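Local structure of uncharacterized protein (Mycobacterium avium subsp. paratuberculosis, 4R9Z) at residues F237-S242 and S253-N258; R220-W225 and V267-Y272; R157-R162 and M176-D181. The protein probably hydrolyses fatty acyl-CoA thioesters, as a double hot-dog acyl-CoA thioesterase of the C/M/P thioester hydrolase family. All blocks are in the same frame, centred on the assembly; numbering follows the deposited sequence.

Contact 1: residues F237-S242 and S253-N258; sequences FYDRSS and SGTMFN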
loop_
_atom_site.group_PDB
_atom_site.type_symbol
_atom_site.label_atom_id
_atom_site.label_comp_id
_atom_site.label_asym_id
_atom_site.label_seq_id
_atom_site.Cartn_x
_atom_site.Cartn_y
_atom_site.Cartn_z
ATOM N N PHE B 237 18.419 6.726 -8.323
ATOM C CA PHE B 237 18.522 5.271 -8.313
ATOM C C PHE B 237 17.171 4.645 -7.988
ATOM O O PHE B 237 16.612 4.891 -6.920
ATOM C CB PHE B 237 19.568 4.823 -7.292
ATOM C CG PHE B 237 19.925 3.362 -7.373
ATOM C CD1 PHE B 237 19.198 2.413 -6.671
ATOM C CD2 PHE B 237 21.008 2.940 -8.125
ATOM C CE1 PHE B 237 19.532 1.069 -6.738
ATOM C CE2 PHE B 237 21.348 1.598 -8.188
ATOM C CZ PHE B 237 20.609 0.664 -7.498
ATOM N N TYR B 238 16.651 3.830 -8.899
ATOM C CA TYR B 238 15.386 3.147 -8.651
ATOM C C TYR B 238 15.578 1.642 -8.642
ATOM O O TYR B 238 15.574 0.995 -9.689
ATOM C CB TYR B 238 14.343 3.537 -9.699
ATOM C CG TYR B 238 12.927 3.151 -9.333
ATOM C CD1 TYR B 238 12.544 3.018 -8.006
ATOM C CD2 TYR B 238 11.962 2.949 -10.318
ATOM C CE1 TYR B 238 11.247 2.676 -7.666
ATOM C CE2 TYR B 238 10.659 2.609 -9.988
ATOM C CZ TYR B 238 10.309 2.475 -8.660
ATOM O OH TYR B 238 9.018 2.137 -8.322
ATOM N N ASP B 239 15.722 1.091 -7.444
ATOM C CA ASP B 239 15.846 -0.345 -7.263
ATOM C C ASP B 239 14.489 -1.001 -7.484
ATOM O O ASP B 239 13.502 -0.601 -6.880
ATOM C CB ASP B 239 16.379 -0.649 -5.862
ATOM C CG ASP B 239 17.129 -1.957 -5.793
ATOM O OD1 ASP B 239 17.315 -2.589 -6.854
ATOM O OD2 ASP B 239 17.546 -2.341 -4.679
ATOM N N ARG B 240 14.448 -2.004 -8.357
ATOM C CA ARG B 240 13.194 -2.657 -8.733
ATOM C C ARG B 240 13.313 -4.170 -8.636
ATOM O O ARG B 240 14.342 -4.742 -8.992
ATOM C CB ARG B 240 12.792 -2.286 -10.163
ATOM C CG ARG B 240 12.752 -0.798 -10.465
ATOM C CD ARG B 240 12.414 -0.540 -11.938
ATOM N NE ARG B 240 13.438 -1.052 -12.843
ATOM C CZ ARG B 240 13.349 -1.037 -14.171
ATOM N NH1 ARG B 240 12.278 -0.530 -14.767
ATOM N NH2 ARG B 240 14.337 -1.528 -14.910
ATOM N N SER B 241 12.244 -4.818 -8.190
ATOM C CA SER B 241 12.214 -6.272 -8.125
ATOM C C SER B 241 10.781 -6.810 -8.173
ATOM O O SER B 241 9.825 -6.051 -8.051
ATOM C CB SER B 241 12.939 -6.746 -6.868
ATOM O OG SER B 241 12.309 -6.247 -5.706
ATOM N N SER B 242 10.638 -8.113 -8.398
ATOM C CA SER B 242 9.333 -8.768 -8.339
ATOM C C SER B 242 9.402 -9.964 -7.403
ATOM O O SER B 242 9.704 -11.074 -7.834
ATOM C CB SER B 242 8.873 -9.213 -9.728
ATOM O OG SER B 242 7.537 -9.684 -9.703
ATOM N N SER B 253 8.281 -4.391 -6.341
ATOM C CA SER B 253 8.760 -3.641 -5.190
ATOM C C SER B 253 9.840 -2.655 -5.623
ATOM O O SER B 253 10.640 -2.948 -6.513
ATOM C CB SER B 253 9.291 -4.590 -4.113
ATOM O OG SER B 253 9.695 -3.878 -2.956
ATOM N N GLY B 254 9.859 -1.481 -5.001
ATOM C CA GLY B 254 10.784 -0.448 -5.412
ATOM C C GLY B 254 11.269 0.467 -4.306
ATOM O O GLY B 254 10.535 0.803 -3.380
ATOM N N THR B 255 12.529 0.864 -4.410
ATOM C CA THR B 255 13.107 1.841 -3.506
ATOM C C THR B 255 13.867 2.850 -4.345
ATOM O O THR B 255 14.705 2.482 -5.165
ATOM C CB THR B 255 14.045 1.202 -2.475
ATOM O OG1 THR B 255 14.505 -0.061 -2.968
ATOM C CG2 THR B 255 13.324 0.982 -1.162
ATOM N N MET B 256 13.564 4.124 -4.148
ATOM C CA MET B 256 14.186 5.169 -4.938
ATOM C C MET B 256 15.131 5.998 -4.083
ATOM O O MET B 256 14.812 6.331 -2.941
ATOM C CB MET B 256 13.119 6.059 -5.563
ATOM C CG MET B 256 13.637 6.991 -6.624
ATOM S SD MET B 256 12.272 7.862 -7.394
ATOM C CE MET B 256 11.326 6.487 -8.039
ATOM N N PHE B 257 16.290 6.334 -4.643
ATOM C CA PHE B 257 17.296 7.120 -3.929
ATOM C C PHE B 257 17.730 8.350 -4.723
ATOM O O PHE B 257 17.740 8.333 -5.956
ATOM C CB PHE B 257 18.541 6.284 -3.627
ATOM C CG PHE B 257 18.292 5.069 -2.781
ATOM C CD1 PHE B 257 17.884 3.875 -3.358
ATOM C CD2 PHE B 257 18.510 5.107 -1.414
ATOM C CE1 PHE B 257 17.676 2.747 -2.579
ATOM C CE2 PHE B 257 18.304 3.982 -0.629
ATOM C CZ PHE B 257 17.886 2.802 -1.214
ATOM N N ASN B 258 18.095 9.413 -4.010
ATOM C CA ASN B 258 18.857 10.498 -4.623
ATOM C C ASN B 258 20.276 10.018 -4.886
ATOM O O ASN B 258 20.749 9.102 -4.211
ATOM C CB ASN B 258 18.881 11.744 -3.731
ATOM C CG ASN B 258 17.559 12.479 -3.708
ATOM O OD1 ASN B 258 16.847 12.538 -4.710
ATOM N ND2 ASN B 258 17.225 13.053 -2.559
HETATM O O HOH W 1 17.137 -0.936 -2.668
#
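Phe237 O is gripped twice. Phe257 N donates to it at 2.7 Å, in the carbonyl plane, and Met256 CA adds a CA-H...O contact at 3.1 Å. The two strands form an antiparallel beta hairpin of the double hot-dog fold. Six backbone hydrogen bonds join three hydrogen-bonded pairs, Phe237-Phe257, Asp239-Thr255 and Ser241-Ser253. Their side chains share one face. There Phe237 and Phe257 run side by side, with CD1 of Phe237 3.9 Å from CD1 of Phe257. Next to them a water bridges Asp239 and Thr255. It donates to Asp239 OD2 at 2.5 Å and lies 2.8 Å from Thr255 OG1. The other oxygen, Asp239 OD1, makes a salt bridge to Arg173. On the other face the Tyr238 ring lies between two aliphatic groups. Met256 CE makes a CH-pi contact over one face, 3.8 Å from the centroid of the Tyr238 ring. A bend at chi3 of Met256 (-60°) turns the methyl there. Arg240 CG lies over the opposite face, offset toward the rim. Tyr238 OH bonds to Ser199 O. Helix 188-201 packs on this face through Val195 and Met198. Strand 176-180 flanks the hairpin beside Tyr238, and strand 263-272 flanks it beside Gly254.

Contact 2: residues R220-W225 and V267-Y272; sequences RDHSVW and VKQEMY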
loop_
_atom_site.group_PDB
_atom_site.type_symbol
_atom_site.label_atom_id
_atom_site.label_comp_id
_atom_site.label_asym_id
_atom_site.label_seq_id
_atom_site.Cartn_x
_atom_site.Cartn_y
_atom_site.Cartn_z
ATOM N N ARG B 220 -2.955 -3.084 -11.153
ATOM C CA ARG B 220 -4.157 -3.149 -10.334
ATOM C C ARG B 220 -4.093 -2.139 -9.197
ATOM O O ARG B 220 -5.064 -1.433 -8.929
ATOM C CB ARG B 220 -4.354 -4.561 -9.788
ATOM C CG ARG B 220 -5.588 -4.722 -8.926
ATOM C CD ARG B 220 -6.839 -4.259 -9.643
ATOM N NE ARG B 220 -8.048 -4.580 -8.888
ATOM C CZ ARG B 220 -9.284 -4.374 -9.335
ATOM N NH1 ARG B 220 -9.474 -3.836 -10.531
ATOM N NH2 ARG B 220 -10.331 -4.696 -8.588
ATOM N N ASP B 221 -2.947 -2.059 -8.533
ATOM C CA ASP B 221 -2.756 -1.010 -7.544
ATOM C C ASP B 221 -1.301 -0.571 -7.410
ATOM O O ASP B 221 -0.378 -1.288 -7.787
ATOM C CB ASP B 221 -3.329 -1.435 -6.177
ATOM C CG ASP B 221 -2.770 -2.753 -5.666
ATOM O OD1 ASP B 221 -3.228 -3.820 -6.133
ATOM O OD2 ASP B 221 -1.911 -2.724 -4.759
ATOM N N HIS B 222 -1.124 0.639 -6.886
ATOM C CA HIS B 222 0.186 1.247 -6.706
ATOM C C HIS B 222 0.241 1.941 -5.354
ATOM O O HIS B 222 -0.674 2.676 -4.991
ATOM C CB HIS B 222 0.469 2.249 -7.825
ATOM C CG HIS B 222 1.851 2.821 -7.796
ATOM N ND1 HIS B 222 2.964 2.097 -8.168
ATOM C CD2 HIS B 222 2.302 4.045 -7.434
ATOM C CE1 HIS B 222 4.038 2.853 -8.045
ATOM N NE2 HIS B 222 3.665 4.041 -7.603
ATOM N N SER B 223 1.331 1.737 -4.629
ATOM C CA SER B 223 1.486 2.298 -3.295
ATOM C C SER B 223 2.852 2.945 -3.159
ATOM O O SER B 223 3.860 2.349 -3.547
ATOM C CB SER B 223 1.330 1.214 -2.224
ATOM O OG SER B 223 -0.022 0.872 -1.996
ATOM N N VAL B 224 2.885 4.173 -2.643
ATOM C CA VAL B 224 4.147 4.884 -2.439
ATOM C C VAL B 224 4.235 5.475 -1.039
ATOM O O VAL B 224 3.320 6.155 -0.591
ATOM C CB VAL B 224 4.337 6.019 -3.451
ATOM C CG1 VAL B 224 5.700 6.660 -3.265
ATOM C CG2 VAL B 224 4.191 5.503 -4.859
ATOM N N TRP B 225 5.354 5.244 -0.364
ATOM C CA TRP B 225 5.624 5.904 0.904
ATOM C C TRP B 225 6.826 6.826 0.743
ATOM O O TRP B 225 7.924 6.382 0.403
ATOM C CB TRP B 225 5.873 4.872 2.010
ATOM C CG TRP B 225 4.717 3.951 2.234
ATOM C CD1 TRP B 225 3.728 4.087 3.164
ATOM C CD2 TRP B 225 4.417 2.757 1.502
ATOM N NE1 TRP B 225 2.834 3.047 3.062
ATOM C CE2 TRP B 225 3.236 2.218 2.048
ATOM C CE3 TRP B 225 5.035 2.088 0.440
ATOM C CZ2 TRP B 225 2.663 1.047 1.572
ATOM C CZ3 TRP B 225 4.462 0.925 -0.030
ATOM C CH2 TRP B 225 3.286 0.417 0.537
ATOM N N VAL B 267 8.159 1.698 -2.519
ATOM C CA VAL B 267 7.080 1.483 -3.484
ATOM C C VAL B 267 6.646 0.021 -3.560
ATOM O O VAL B 267 7.475 -0.885 -3.475
ATOM C CB VAL B 267 7.501 1.938 -4.905
ATOM C CG1 VAL B 267 6.341 1.827 -5.870
ATOM C CG2 VAL B 267 8.014 3.363 -4.887
ATOM N N LYS B 268 5.343 -0.205 -3.710
ATOM C CA LYS B 268 4.817 -1.541 -3.972
ATOM C C LYS B 268 3.734 -1.486 -5.043
ATOM O O LYS B 268 2.918 -0.570 -5.057
ATOM C CB LYS B 268 4.258 -2.171 -2.697
ATOM C CG LYS B 268 4.086 -3.679 -2.789
ATOM C CD LYS B 268 5.410 -4.399 -2.606
ATOM C CE LYS B 268 5.829 -4.422 -1.148
ATOM N NZ LYS B 268 7.160 -5.069 -0.970
ATOM N N GLN B 269 3.721 -2.473 -5.934
ATOM C CA GLN B 269 2.752 -2.489 -7.021
ATOM C C GLN B 269 2.238 -3.896 -7.305
ATOM O O GLN B 269 3.008 -4.852 -7.384
ATOM C CB GLN B 269 3.365 -1.898 -8.292
ATOM C CG GLN B 269 2.404 -1.836 -9.471
ATOM C CD GLN B 269 3.044 -1.262 -10.717
ATOM O OE1 GLN B 269 3.021 -1.881 -11.780
ATOM N NE2 GLN B 269 3.624 -0.074 -10.593
ATOM N N GLU B 270 0.927 -4.010 -7.482
ATOM C CA GLU B 270 0.314 -5.281 -7.827
ATOM C C GLU B 270 -0.268 -5.168 -9.227
ATOM O O GLU B 270 -0.934 -4.182 -9.551
ATOM C CB GLU B 270 -0.761 -5.659 -6.805
ATOM C CG GLU B 270 -1.389 -7.032 -7.002
ATOM C CD GLU B 270 -2.429 -7.352 -5.939
ATOM O OE1 GLU B 270 -3.245 -6.459 -5.616
ATOM O OE2 GLU B 270 -2.426 -8.492 -5.422
ATOM N N MET B 271 0.006 -6.160 -10.067
ATOM C CA MET B 271 -0.485 -6.122 -11.437
ATOM C C MET B 271 -1.093 -7.453 -11.878
ATOM O O MET B 271 -0.701 -8.520 -11.402
ATOM C CB MET B 271 0.639 -5.712 -12.391
ATOM C CG MET B 271 1.771 -6.712 -12.516
ATOM S SD MET B 271 3.308 -5.917 -13.036
ATOM C CE MET B 271 3.832 -5.148 -11.506
ATOM N N TYR B 272 -2.058 -7.362 -12.788
ATOM C CA TYR B 272 -2.811 -8.507 -13.290
ATOM C C TYR B 272 -2.292 -9.017 -14.637
ATOM O O TYR B 272 -2.099 -8.238 -15.572
ATOM C CB TYR B 272 -4.288 -8.131 -13.410
ATOM C CG TYR B 272 -5.188 -9.191 -14.010
ATOM C CD1 TYR B 272 -5.349 -10.428 -13.400
ATOM C CD2 TYR B 272 -5.912 -8.934 -15.175
ATOM C CE1 TYR B 272 -6.188 -11.389 -13.945
ATOM C CE2 TYR B 272 -6.752 -9.887 -15.725
ATOM C CZ TYR B 272 -6.887 -11.112 -15.109
ATOM O OH TYR B 272 -7.723 -12.063 -15.651
#
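This antiparallel ladder of the double hot-dog fold contains a classic beta bulge. Arg220 and Asp221 both face Glu270, and Glu270 O takes both backbone donors. Arg220 N binds it at 2.8 Å, and Asp221 N binds it at 3.1 Å along a lone pair. Glu270 N returns a bond to Asp221 O, coming from above the carbonyl plane. Beyond the bulge, Ser223 and Lys268 form a regular hydrogen-bonded pair. Ser223 N meets Lys268 O at 2.8 Å, nearly along the C=O axis.

The buried polar side chains find many of their partners elsewhere. Asp221 and Glu270 cross with their carboxylate planes 88° apart, and Asp221 OD1 lies 2.7 Å from Glu270 OE1. At the second subunit, Asp221 OD2 accepts from Trp225 NE1 and is hydrogen-bonded to His63 NE2, Glu270 OE1 bonds to Ser61 OG, and the guanidinium of Arg220 reaches Gln84 and Ser109, all of that subunit.

His222 and Gln269 lie on the other face. Gln269 NE2 gives His222 ND1 a weak bond at 3.3 Å. Gln269 NE2 also bonds to Ala200 O and His222 NE2 to Ser199 OG, so the imidazole is held at both nitrogens. Ser223 OG pairs with His63 ND1 of its own chain, on strand 58-66, which flanks strand 218-226. At the far end Trp225, CG beside its backbone N (chi1 -60°), brings CZ3 to 3.9 Å from Lys268 N, which lies at the edge of the indole.

Contact 3: residues R157-R162 and M176-D181; sequences RWFERR and MWWRPD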
loop_
_atom_site.group_PDB
_atom_site.type_symbol
_atom_site.label_atom_id
_atom_site.label_comp_id
_atom_site.label_asym_id
_atom_site.label_seq_id
_atom_site.Cartn_x
_atom_site.Cartn_y
_atom_site.Cartn_z
ATOM N N ARG B 157 8.381 8.958 -22.462
ATOM C CA ARG B 157 9.523 9.692 -23.022
ATOM C C ARG B 157 10.040 10.910 -22.238
ATOM O O ARG B 157 11.003 11.548 -22.670
ATOM C CB ARG B 157 9.183 10.140 -24.451
ATOM C CG ARG B 157 9.024 8.989 -25.438
ATOM C CD ARG B 157 8.886 9.476 -26.879
ATOM N NE ARG B 157 7.515 9.841 -27.234
ATOM C CZ ARG B 157 7.070 11.091 -27.323
ATOM N NH1 ARG B 157 7.889 12.107 -27.085
ATOM N NH2 ARG B 157 5.805 11.326 -27.657
ATOM N N TRP B 158 9.430 11.238 -21.103
ATOM C CA TRP B 158 9.839 12.440 -20.374
ATOM C C TRP B 158 11.044 12.230 -19.465
ATOM O O TRP B 158 11.468 13.164 -18.783
ATOM C CB TRP B 158 8.691 13.007 -19.542
ATOM C CG TRP B 158 8.089 12.049 -18.573
ATOM C CD1 TRP B 158 7.185 11.070 -18.850
ATOM C CD2 TRP B 158 8.347 11.970 -17.163
ATOM N NE1 TRP B 158 6.859 10.388 -17.703
ATOM C CE2 TRP B 158 7.558 10.920 -16.654
ATOM C CE3 TRP B 158 9.168 12.684 -16.285
ATOM C CZ2 TRP B 158 7.564 10.569 -15.307
ATOM C CZ3 TRP B 158 9.173 12.332 -14.946
ATOM C CH2 TRP B 158 8.377 11.283 -14.470
ATOM N N PHE B 159 11.573 11.014 -19.404
ATOM C CA PHE B 159 12.728 10.775 -18.542
ATOM C C PHE B 159 13.825 9.955 -19.222
ATOM O O PHE B 159 13.542 9.070 -20.031
ATOM C CB PHE B 159 12.289 10.086 -17.245
ATOM C CG PHE B 159 11.566 8.792 -17.466
ATOM C CD1 PHE B 159 12.263 7.600 -17.558
ATOM C CD2 PHE B 159 10.189 8.770 -17.595
ATOM C CE1 PHE B 159 11.601 6.410 -17.772
ATOM C CE2 PHE B 159 9.519 7.583 -17.806
ATOM C CZ PHE B 159 10.226 6.401 -17.893
ATOM N N GLU B 160 15.076 10.249 -18.875
ATOM C CA GLU B 160 16.204 9.440 -19.325
ATOM C C GLU B 160 16.396 8.270 -18.373
ATOM O O GLU B 160 15.966 8.327 -17.221
ATOM C CB GLU B 160 17.493 10.267 -19.403
ATOM C CG GLU B 160 17.426 11.494 -20.300
ATOM C CD GLU B 160 18.721 12.289 -20.292
ATOM O OE1 GLU B 160 19.758 11.738 -20.724
ATOM O OE2 GLU B 160 18.704 13.464 -19.860
ATOM N N ARG B 161 17.077 7.228 -18.836
ATOM C CA ARG B 161 17.239 6.036 -18.018
ATOM C C ARG B 161 18.462 5.205 -18.375
ATOM O O ARG B 161 18.772 5.000 -19.547
ATOM C CB ARG B 161 15.998 5.159 -18.147
ATOM C CG ARG B 161 15.532 4.996 -19.579
ATOM C CD ARG B 161 14.201 4.285 -19.652
ATOM N NE ARG B 161 14.291 2.920 -19.147
ATOM C CZ ARG B 161 13.243 2.119 -18.996
ATOM N NH1 ARG B 161 12.030 2.553 -19.311
ATOM N NH2 ARG B 161 13.408 0.890 -18.530
ATOM N N ARG B 162 19.123 4.685 -17.353
ATOM C CA ARG B 162 20.213 3.747 -17.556
ATOM C C ARG B 162 19.904 2.483 -16.773
ATOM O O ARG B 162 19.933 2.488 -15.543
ATOM C CB ARG B 162 21.546 4.330 -17.085
ATOM C CG ARG B 162 21.987 5.604 -17.777
ATOM C CD ARG B 162 22.156 5.426 -19.268
ATOM N NE ARG B 162 22.296 6.720 -19.928
ATOM C CZ ARG B 162 21.461 7.188 -20.848
ATOM N NH1 ARG B 162 20.422 6.463 -21.240
ATOM N NH2 ARG B 162 21.672 8.380 -21.385
ATOM N N MET B 176 17.840 0.789 -11.833
ATOM C CA MET B 176 18.100 1.711 -12.928
ATOM C C MET B 176 18.465 3.106 -12.431
ATOM O O MET B 176 18.112 3.497 -11.315
ATOM C CB MET B 176 16.879 1.812 -13.837
ATOM C CG MET B 176 15.738 2.599 -13.216
ATOM S SD MET B 176 14.197 2.496 -14.138
ATOM C CE MET B 176 14.720 2.976 -15.772
ATOM N N TRP B 177 19.178 3.848 -13.271
ATOM C CA TRP B 177 19.361 5.273 -13.051
ATOM C C TRP B 177 18.323 5.990 -13.888
ATOM O O TRP B 177 18.072 5.605 -15.026
ATOM C CB TRP B 177 20.756 5.746 -13.455
ATOM C CG TRP B 177 21.860 5.331 -12.545
ATOM C CD1 TRP B 177 22.823 4.398 -12.798
ATOM C CD2 TRP B 177 22.119 5.830 -11.231
ATOM N NE1 TRP B 177 23.672 4.294 -11.725
ATOM C CE2 TRP B 177 23.259 5.161 -10.747
ATOM C CE3 TRP B 177 21.499 6.782 -10.416
ATOM C CZ2 TRP B 177 23.789 5.408 -9.485
ATOM C CZ3 TRP B 177 22.027 7.028 -9.165
ATOM C CH2 TRP B 177 23.162 6.348 -8.714
ATOM N N TRP B 178 17.721 7.035 -13.340
ATOM C CA TRP B 178 16.792 7.827 -14.127
ATOM C C TRP B 178 16.846 9.287 -13.707
ATOM O O TRP B 178 17.171 9.616 -12.559
ATOM C CB TRP B 178 15.364 7.288 -13.995
ATOM C CG TRP B 178 14.663 7.759 -12.765
ATOM C CD1 TRP B 178 14.777 7.250 -11.502
ATOM C CD2 TRP B 178 13.745 8.854 -12.677
ATOM N NE1 TRP B 178 13.980 7.957 -10.636
ATOM C CE2 TRP B 178 13.338 8.948 -11.332
ATOM C CE3 TRP B 178 13.226 9.760 -13.607
ATOM C CZ2 TRP B 178 12.435 9.915 -10.893
ATOM C CZ3 TRP B 178 12.333 10.717 -13.171
ATOM C CH2 TRP B 178 11.945 10.788 -11.824
ATOM N N ARG B 179 16.551 10.157 -14.663
ATOM C CA ARG B 179 16.342 11.565 -14.384
ATOM C C ARG B 179 15.357 12.106 -15.409
ATOM O O ARG B 179 15.224 11.540 -16.495
ATOM C CB ARG B 179 17.664 12.332 -14.433
ATOM C CG ARG B 179 18.254 12.454 -15.829
ATOM C CD ARG B 179 19.562 13.228 -15.805
ATOM N NE ARG B 179 20.199 13.266 -17.117
ATOM C CZ ARG B 179 21.269 14.000 -17.406
ATOM N NH1 ARG B 179 21.824 14.758 -16.470
ATOM N NH2 ARG B 179 21.784 13.974 -18.626
ATOM N N PRO B 180 14.656 13.197 -15.069
ATOM C CA PRO B 180 13.753 13.775 -16.069
ATOM C C PRO B 180 14.545 14.413 -17.206
ATOM O O PRO B 180 15.594 15.013 -16.963
ATOM C CB PRO B 180 12.961 14.823 -15.277
ATOM C CG PRO B 180 13.166 14.471 -13.834
ATOM C CD PRO B 180 14.499 13.809 -13.740
ATOM N N ASP B 181 14.034 14.296 -18.426
ATOM C CA ASP B 181 14.713 14.852 -19.589
ATOM C C ASP B 181 14.272 16.301 -19.802
ATOM O O ASP B 181 13.418 16.588 -20.646
ATOM C CB ASP B 181 14.431 14.009 -20.835
ATOM C CG ASP B 181 15.301 14.404 -22.018
ATOM O OD1 ASP B 181 16.396 14.963 -21.789
ATOM O OD2 ASP B 181 14.892 14.158 -23.172
#
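Two antiparallel strands form this ladder in the C-terminal hot-dog region. Strand 159-163 is the outermost strand on this side within the chain. Glu160-Arg179 and Arg162-Trp177 are its hydrogen-bonded pairs. Glu160 N lies almost on the C=O axis of Arg179, 2.7 Å from Arg179 O. Past the strand, Asp181 N binds Trp158 O at 2.8 Å, from above the carbonyl plane but nearly straight (172°).

The tight part is aromatic. Trp158 and Phe159 both place CG between the backbone N and the carbonyl carbon. Phe159 CD2 then sits over the centre of the Trp158 indole, 3.5 Å above its plane. Trp178 crosses obliquely, its plane 82° from that of Trp158, with CZ3 of Trp178 4.0 Å from CZ3 of Trp158. Phe159 CB meets the Trp178 edge at CE3. All three rings pack on Met198 of helix 188-201. Trp158 also touches Leu8 and Val11 of helix 8-15.

The looser part is charged and more exposed. Glu160 and the extended Arg179 lie side by side, their planar groups 52° apart. Glu160 OE2 makes a salt bridge with Arg179 NE at 3.1 Å, but its hydrogen bond is weak. Arg162 NH2 adds only a long charge contact to Glu160 OE1, with no N-H pointing at the oxygen. Trp177, on the same face of the ladder as these charges, is buried, and its NE1 bonds to Pro130 O. On the other face the exposed Arg161 crosses Met176 obliquely, and Met176 CE lies over one face of the Arg161 guanidinium, 3.4 Å from Arg161 NE.

Overall arrangement
The three contacts follow one another across the antiparallel strands of the C-terminal hot-dog region. Contact 1 lies in the middle. Its centre is about 13 Å from that of contact 2 and about 14 Å from that of contact 3. Gly254 O and Val267 N, 2.7 Å apart, probably hydrogen-bond contacts 1 and 2. Tyr238 N and Met176 O, 2.8 Å apart, probably do the same for contacts 1 and 3. Contacts 2 and 3 do not touch; their nearest atoms are about 9 Å apart. Helix 188-201 packs against all three. Contact 2 meets the second subunit most extensively, and contact 3 does not touch it.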